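Local coordinates for protein thermospermine synthase (Medicago truncatula, PDB 6BQ3) that probably transfers an aminopropyl group from decarboxylated S-adenosylmethionine to spermidine, yielding thermospermine and methylthioadenosine, at residues F106-G111 / G180-P185; I161-A166 / Y192-K197. All coordinates share one frame; numbering follows the deposited sequence.

Contact 1 (F106-G111 / G180-P185); sequences FIMGGG and GDLADP. With DSH (5'-S-(3-aminopropyl)-5'-thioadenosine), chain C.
Met108 and Leu182 meet at the carboxyl ends of two parallel strands, 104-107 and 175-181, with the CA atoms of Met108 and Gly180 4.9 Å apart. One hydrogen bond joins the segments, from Asp181 N to Met108 O at 2.9 Å. The tight part lies at Met108: its chain bends at chi3 (-69°), which lays CE against Gly180 CA at 3.7 Å, where a side chain on residue 180 would crowd the methyl. Leu182 comes in across the methionine, its CD1 4.1 Å from Met108 CE, while CD2 turns to the ligand and lies 3.6 Å from DSH C4. Met108 also touches Ala164 and Leu168 of helix 164-170 and Phe199 of helix 197-204.

Beyond the strand ends the junction is looser and water-mediated. A water accepts from Gly110 N at 2.7 Å and lies near Asp181 O and OD2. The Asp181 carboxylate is turned to the Gly110 side, OD2 3.7 Å from Gly110 CA, with CG anti to its own N (chi1 -171°); OD2 is hydrogen-bonded to Thr115 OG1 and OD1 to Tyr87 OH. A CB on Gly109 would run into Asp181 O and the carbonyl of the residue before; Gly109 CA approaches DSH N3 to 3.5 Å. A glycine-rich turn after strand 104-107, beside the predicted proton acceptor Asp181 at the end of the adjoining strand, is typical of the nucleoside site in Rossmann-like aminopropyltransferases.

Contact 2 (I161-A166 / Y192-K197); sequences INDAKA and YKLYTK. With DSH (5'-S-(3-aminopropyl)-5'-thioadenosine), chain C.
Leu194 overlaps the start of helix 164-170 with both methyls: CD1 rests on Lys165 CB at 3.7 Å, and CD2 lies 4.0 Å from Ala164 CB while also facing the adenine amino group. Lys165, its CG opposite its N (chi1 167°), is extended as far as CE, then bent at chi4, and crosses Lys193 at about a right angle. Lys193 NZ sits 3.5 Å from Lys165 CD, an approach to the aliphatic chain; Lys165 NZ itself forms a salt bridge with Glu169.

Asp163 divides its carboxylate between two tasks. OD1 accepts from DSH N6 at 2.8 Å with an N-H...O angle of 159°, and OD2 caps the helix by accepting from Ala166 N, which reaches it from above the carboxylate plane. With an alanine here, the adenine amino group and the first turn of helix 164-170 would probably both lose this hydrogen-bond acceptor. Ala164 N donates almost straight to DSH N1 (3.0 Å, 174°), completing a two-point reading of the adenine edge. The 3-10 turn 192-195 thus lies against the first turn of helix 164-170, after strand 157-161, and Thr196 caps helix 197-204, where Phe199 touches both Lys165 and Leu194.

Contact 1 is the core of the pair: all its touching residues are buried, and it joins neighbouring strands of the central sheet. Contact 2, about 9 Å away between centres, is only partly buried and sets the start of helix 164-170 against a 3-10 turn in the loop between strand 175-181 and helix 197-204, with no hydrogen bond across it. Chemistry follows place: a backbone bond, glycines and a water in the first, lysine chains and ligand-bonded polar groups in the second. The two abut, Leu182 CD1 lying 3.4 Å from Leu194 CD2 and Tyr195 OH probably bonded to Ala183 O. Both line the same DSH, contact 1 along ribose, tail and purine, contact 2 at the adenine.

Contact 1 (F106-G111 / G180-P185)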
loop_
_atom_site.group_PDB
_atom_site.type_symbol
_atom_site.label_atom_id
_atom_site.label_comp_id
_atom_site.label_asym_id
_atom_site.label_seq_id
_atom_site.Cartn_x
_atom_site.Cartn_y
_atom_site.Cartn_z
ATOM N N PHE A 106 -16.096 -38.764 -3.051
ATOM C CA PHE A 106 -14.822 -38.593 -2.357
ATOM C C PHE A 106 -14.287 -37.215 -2.727
ATOM O O PHE A 106 -14.182 -36.897 -3.900
ATOM C CB PHE A 106 -13.868 -39.658 -2.835
ATOM C CG PHE A 106 -12.608 -39.720 -2.043
ATOM C CD1 PHE A 106 -11.547 -38.916 -2.359
ATOM C CD2 PHE A 106 -12.470 -40.619 -1.011
ATOM C CE1 PHE A 106 -10.368 -38.988 -1.632
ATOM C CE2 PHE A 106 -11.306 -40.686 -0.274
ATOM C CZ PHE A 106 -10.254 -39.858 -0.578
ATOM N N ILE A 107 -13.970 -36.418 -1.726
ATOM C CA ILE A 107 -13.399 -35.071 -1.898
ATOM C C ILE A 107 -11.905 -35.160 -1.589
ATOM O O ILE A 107 -11.530 -35.593 -0.506
ATOM C CB ILE A 107 -14.007 -34.056 -0.897
ATOM C CG1 ILE A 107 -15.537 -34.123 -0.908
ATOM C CG2 ILE A 107 -13.483 -32.633 -1.203
ATOM C CD1 ILE A 107 -16.172 -33.244 0.151
ATOM N N MET A 108 -11.080 -34.659 -2.496
ATOM C CA MET A 108 -9.658 -34.477 -2.254
ATOM C C MET A 108 -9.467 -33.063 -1.748
ATOM O O MET A 108 -9.664 -32.117 -2.521
ATOM C CB MET A 108 -8.902 -34.696 -3.550
ATOM C CG MET A 108 -9.304 -35.968 -4.288
ATOM S SD MET A 108 -8.132 -36.402 -5.595
ATOM C CE MET A 108 -8.439 -35.055 -6.757
ATOM N N GLY A 109 -9.109 -32.918 -0.464
ATOM C CA GLY A 109 -9.224 -31.644 0.257
ATOM C C GLY A 109 -10.560 -31.526 1.016
ATOM O O GLY A 109 -11.005 -32.455 1.706
ATOM N N GLY A 110 -11.217 -30.383 0.880
ATOM C CA GLY A 110 -12.522 -30.159 1.485
ATOM C C GLY A 110 -12.523 -29.715 2.930
ATOM O O GLY A 110 -13.603 -29.542 3.512
ATOM N N GLY A 111 -11.338 -29.527 3.530
ATOM C CA GLY A 111 -11.238 -29.203 4.955
ATOM C C GLY A 111 -12.052 -27.998 5.394
ATOM O O GLY A 111 -12.573 -27.959 6.503
ATOM N N GLY A 180 -12.071 -32.759 -6.787
ATOM C CA GLY A 180 -10.755 -32.210 -6.442
ATOM C C GLY A 180 -10.944 -30.798 -5.982
ATOM O O GLY A 180 -11.307 -29.939 -6.790
ATOM N N ASP A 181 -10.718 -30.570 -4.690
ATOM C CA ASP A 181 -10.915 -29.273 -4.043
ATOM C C ASP A 181 -9.566 -28.997 -3.405
ATOM O O ASP A 181 -9.468 -28.606 -2.231
ATOM C CB ASP A 181 -12.060 -29.368 -3.020
ATOM C CG ASP A 181 -12.491 -28.012 -2.429
ATOM O OD1 ASP A 181 -12.117 -26.944 -2.965
ATOM O OD2 ASP A 181 -13.233 -28.018 -1.428
ATOM N N LEU A 182 -8.526 -29.171 -4.220
ATOM C CA LEU A 182 -7.138 -28.908 -3.825
ATOM C C LEU A 182 -6.672 -27.507 -4.222
ATOM O O LEU A 182 -7.350 -26.786 -4.972
ATOM C CB LEU A 182 -6.232 -29.929 -4.478
ATOM C CG LEU A 182 -6.541 -31.381 -4.166
ATOM C CD1 LEU A 182 -5.836 -32.299 -5.160
ATOM C CD2 LEU A 182 -6.172 -31.731 -2.721
ATOM N N ALA A 183 -5.512 -27.109 -3.703
ATOM C CA ALA A 183 -4.838 -25.877 -4.182
ATOM C C ALA A 183 -4.258 -26.152 -5.555
ATOM O O ALA A 183 -4.037 -27.291 -5.896
ATOM C CB ALA A 183 -3.752 -25.434 -3.204
ATOM N N ASP A 184 -3.998 -25.104 -6.346
ATOM C CA ASP A 184 -3.500 -25.293 -7.721
ATOM C C ASP A 184 -2.227 -26.134 -7.754
ATOM O O ASP A 184 -1.511 -26.196 -6.761
ATOM C CB ASP A 184 -3.176 -23.940 -8.363
ATOM C CG ASP A 184 -4.405 -23.065 -8.565
ATOM O OD1 ASP A 184 -5.546 -23.552 -8.416
ATOM O OD2 ASP A 184 -4.229 -21.894 -8.842
ATOM N N PRO A 185 -1.915 -26.750 -8.897
ATOM C CA PRO A 185 -0.672 -27.523 -8.938
ATOM C C PRO A 185 0.604 -26.643 -8.979
ATOM O O PRO A 185 0.964 -26.128 -10.039
ATOM C CB PRO A 185 -0.826 -28.387 -10.211
ATOM C CG PRO A 185 -1.961 -27.842 -10.989
ATOM C CD PRO A 185 -2.772 -26.960 -10.076
HETATM N N DSH C . -9.422 -23.333 -4.349
HETATM N N1 DSH C . -4.560 -34.395 0.057
HETATM C C2 DSH C . -5.776 -33.992 0.690
HETATM N N3 DSH C . -5.981 -32.576 0.988
HETATM C C4 DSH C . -4.918 -31.570 0.621
HETATM C C5 DSH C . -3.770 -31.965 0.020
HETATM C C6 DSH C . -3.545 -33.455 -0.287
HETATM N N6 DSH C . -2.337 -33.933 -0.920
HETATM N N7 DSH C . -3.019 -30.875 -0.182
HETATM C C8 DSH C . -3.704 -29.805 0.288
HETATM N N9 DSH C . -4.883 -30.234 0.795
HETATM C CA DSH C . -9.751 -23.806 -3.002
HETATM C CB DSH C . -8.673 -24.806 -2.525
HETATM S SD DSH C . -7.180 -24.988 -0.145
HETATM C CG DSH C . -8.793 -25.049 -0.995
HETATM C "C1'" DSH C . -5.897 -29.519 1.335
HETATM C "C2'" DSH C . -5.509 -28.276 2.236
HETATM O "O2'" DSH C . -5.201 -28.706 3.655
HETATM C "C3'" DSH C . -6.511 -27.508 2.140
HETATM O "O3'" DSH C . -7.654 -27.829 3.019
HETATM C "C4'" DSH C . -7.046 -27.683 0.585
HETATM O "O4'" DSH C . -6.725 -28.898 0.227
HETATM C "C5'" DSH C . -6.404 -26.648 -0.315
HETATM O O HOH W 1 -10.951 -27.729 0.271
#

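Contact 2 (I161-A166 / Y192-K197)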
loop_
_atom_site.group_PDB
_atom_site.type_symbol
_atom_site.label_atom_id
_atom_site.label_comp_id
_atom_site.label_asym_id
_atom_site.label_seq_id
_atom_site.Cartn_x
_atom_site.Cartn_y
_atom_site.Cartn_z
ATOM N N ILE A 161 -8.386 -37.790 7.754
ATOM C CA ILE A 161 -7.178 -36.961 7.769
ATOM C C ILE A 161 -6.056 -37.749 7.107
ATOM O O ILE A 161 -5.426 -38.582 7.746
ATOM C CB ILE A 161 -6.815 -36.489 9.203
ATOM C CG1 ILE A 161 -8.014 -35.729 9.825
ATOM C CG2 ILE A 161 -5.523 -35.641 9.231
ATOM C CD1 ILE A 161 -8.617 -34.613 8.971
ATOM N N ASN A 162 -5.831 -37.470 5.819
ATOM C CA ASN A 162 -4.791 -38.113 4.998
ATOM C C ASN A 162 -4.510 -37.289 3.727
ATOM O O ASN A 162 -5.345 -36.450 3.270
ATOM C CB ASN A 162 -5.238 -39.530 4.566
ATOM C CG ASN A 162 -4.071 -40.500 4.302
ATOM O OD1 ASN A 162 -2.898 -40.151 4.386
ATOM N ND2 ASN A 162 -4.413 -41.757 4.011
ATOM N N ASP A 163 -3.363 -37.582 3.131
ATOM C CA ASP A 163 -3.106 -37.249 1.733
ATOM C C ASP A 163 -4.080 -38.051 0.866
ATOM O O ASP A 163 -4.090 -39.244 0.918
ATOM C CB ASP A 163 -1.627 -37.553 1.383
ATOM C CG ASP A 163 -1.379 -37.641 -0.107
ATOM O OD1 ASP A 163 -1.737 -36.699 -0.829
ATOM O OD2 ASP A 163 -0.887 -38.697 -0.554
ATOM N N ALA A 164 -4.887 -37.367 0.047
ATOM C CA ALA A 164 -5.928 -38.012 -0.752
ATOM C C ALA A 164 -5.370 -39.036 -1.731
ATOM O O ALA A 164 -6.054 -39.992 -2.047
ATOM C CB ALA A 164 -6.763 -36.995 -1.508
ATOM N N LYS A 165 -4.164 -38.809 -2.237
ATOM C CA LYS A 165 -3.528 -39.772 -3.137
ATOM C C LYS A 165 -3.243 -41.103 -2.402
ATOM O O LYS A 165 -3.539 -42.173 -2.926
ATOM C CB LYS A 165 -2.231 -39.194 -3.715
ATOM C CG LYS A 165 -1.337 -40.212 -4.417
ATOM C CD LYS A 165 -0.321 -39.513 -5.342
ATOM C CE LYS A 165 0.789 -40.428 -5.855
ATOM N NZ LYS A 165 0.290 -41.787 -6.258
ATOM N N ALA A 166 -2.686 -41.028 -1.199
ATOM C CA ALA A 166 -2.401 -42.259 -0.419
ATOM C C ALA A 166 -3.715 -42.932 -0.008
ATOM O O ALA A 166 -3.872 -44.154 -0.111
ATOM C CB ALA A 166 -1.526 -41.969 0.803
ATOM N N TYR A 192 0.548 -30.847 -6.123
ATOM C CA TYR A 192 0.971 -31.028 -7.519
ATOM C C TYR A 192 0.735 -32.442 -8.040
ATOM O O TYR A 192 0.226 -32.595 -9.149
ATOM C CB TYR A 192 2.445 -30.643 -7.761
ATOM C CG TYR A 192 2.888 -30.899 -9.206
ATOM C CD1 TYR A 192 2.798 -29.888 -10.169
ATOM C CD2 TYR A 192 3.386 -32.154 -9.614
ATOM C CE1 TYR A 192 3.194 -30.105 -11.483
ATOM C CE2 TYR A 192 3.776 -32.389 -10.933
ATOM C CZ TYR A 192 3.677 -31.358 -11.865
ATOM O OH TYR A 192 4.068 -31.547 -13.170
ATOM N N LYS A 193 1.149 -33.446 -7.241
ATOM C CA LYS A 193 1.013 -34.906 -7.551
ATOM C C LYS A 193 -0.396 -35.260 -8.071
ATOM O O LYS A 193 -0.562 -36.092 -8.983
ATOM C CB LYS A 193 1.191 -35.729 -6.270
ATOM C CG LYS A 193 2.558 -35.725 -5.602
ATOM C CD LYS A 193 2.494 -35.597 -4.060
ATOM C CE LYS A 193 1.571 -36.574 -3.340
ATOM N NZ LYS A 193 2.130 -37.944 -3.402
ATOM N N LEU A 194 -1.405 -34.604 -7.479
ATOM C CA LEU A 194 -2.814 -34.986 -7.658
ATOM C C LEU A 194 -3.442 -34.355 -8.912
ATOM O O LEU A 194 -4.669 -34.433 -9.107
ATOM C CB LEU A 194 -3.616 -34.624 -6.389
ATOM C CG LEU A 194 -3.434 -35.534 -5.171
ATOM C CD1 LEU A 194 -2.007 -35.603 -4.687
ATOM C CD2 LEU A 194 -4.331 -35.098 -4.031
ATOM N N TYR A 195 -2.617 -33.697 -9.741
ATOM C CA TYR A 195 -3.065 -33.246 -11.049
ATOM C C TYR A 195 -2.286 -33.890 -12.196
ATOM O O TYR A 195 -2.502 -33.521 -13.347
ATOM C CB TYR A 195 -2.967 -31.722 -11.169
ATOM C CG TYR A 195 -3.789 -30.903 -10.217
ATOM C CD1 TYR A 195 -3.297 -30.565 -8.961
ATOM C CD2 TYR A 195 -5.044 -30.402 -10.590
ATOM C CE1 TYR A 195 -4.048 -29.767 -8.087
ATOM C CE2 TYR A 195 -5.806 -29.623 -9.713
ATOM C CZ TYR A 195 -5.318 -29.297 -8.478
ATOM O OH TYR A 195 -6.039 -28.484 -7.616
ATOM N N THR A 196 -1.391 -34.838 -11.911
ATOM C CA THR A 196 -0.607 -35.479 -12.985
ATOM C C THR A 196 -1.470 -36.491 -13.718
ATOM O O THR A 196 -2.361 -37.122 -13.116
ATOM C CB THR A 196 0.663 -36.179 -12.446
ATOM O OG1 THR A 196 0.310 -37.200 -11.497
ATOM C CG2 THR A 196 1.619 -35.187 -11.771
ATOM N N LYS A 197 -1.183 -36.656 -15.004
ATOM C CA LYS A 197 -1.742 -37.730 -15.825
ATOM C C LYS A 197 -1.589 -39.110 -15.157
ATOM O O LYS A 197 -2.503 -39.941 -15.215
ATOM C CB LYS A 197 -1.036 -37.745 -17.184
ATOM C CG LYS A 197 -1.534 -38.809 -18.147
ATOM C CD LYS A 197 -1.175 -38.448 -19.591
ATOM C CE LYS A 197 -0.738 -39.622 -20.475
ATOM N NZ LYS A 197 -1.426 -40.915 -20.218
HETATM N N DSH C . -9.422 -23.333 -4.349
HETATM N N1 DSH C . -4.560 -34.395 0.057
HETATM C C2 DSH C . -5.776 -33.992 0.690
HETATM N N3 DSH C . -5.981 -32.576 0.988
HETATM C C4 DSH C . -4.918 -31.570 0.621
HETATM C C5 DSH C . -3.770 -31.965 0.020
HETATM C C6 DSH C . -3.545 -33.455 -0.287
HETATM N N6 DSH C . -2.337 -33.933 -0.920
HETATM N N7 DSH C . -3.019 -30.875 -0.182
HETATM C C8 DSH C . -3.704 -29.805 0.288
HETATM N N9 DSH C . -4.883 -30.234 0.795
HETATM C CA DSH C . -9.751 -23.806 -3.002
HETATM C CB DSH C . -8.673 -24.806 -2.525
HETATM S SD DSH C . -7.180 -24.988 -0.145
HETATM C CG DSH C . -8.793 -25.049 -0.995
HETATM C "C1'" DSH C . -5.897 -29.519 1.335
HETATM C "C2'" DSH C . -5.509 -28.276 2.236
HETATM O "O2'" DSH C . -5.201 -28.706 3.655
HETATM C "C3'" DSH C . -6.511 -27.508 2.140
HETATM O "O3'" DSH C . -7.654 -27.829 3.019
HETATM C "C4'" DSH C . -7.046 -27.683 0.585
HETATM O "O4'" DSH C . -6.725 -28.898 0.227
HETATM C "C5'" DSH C . -6.404 -26.648 -0.315
#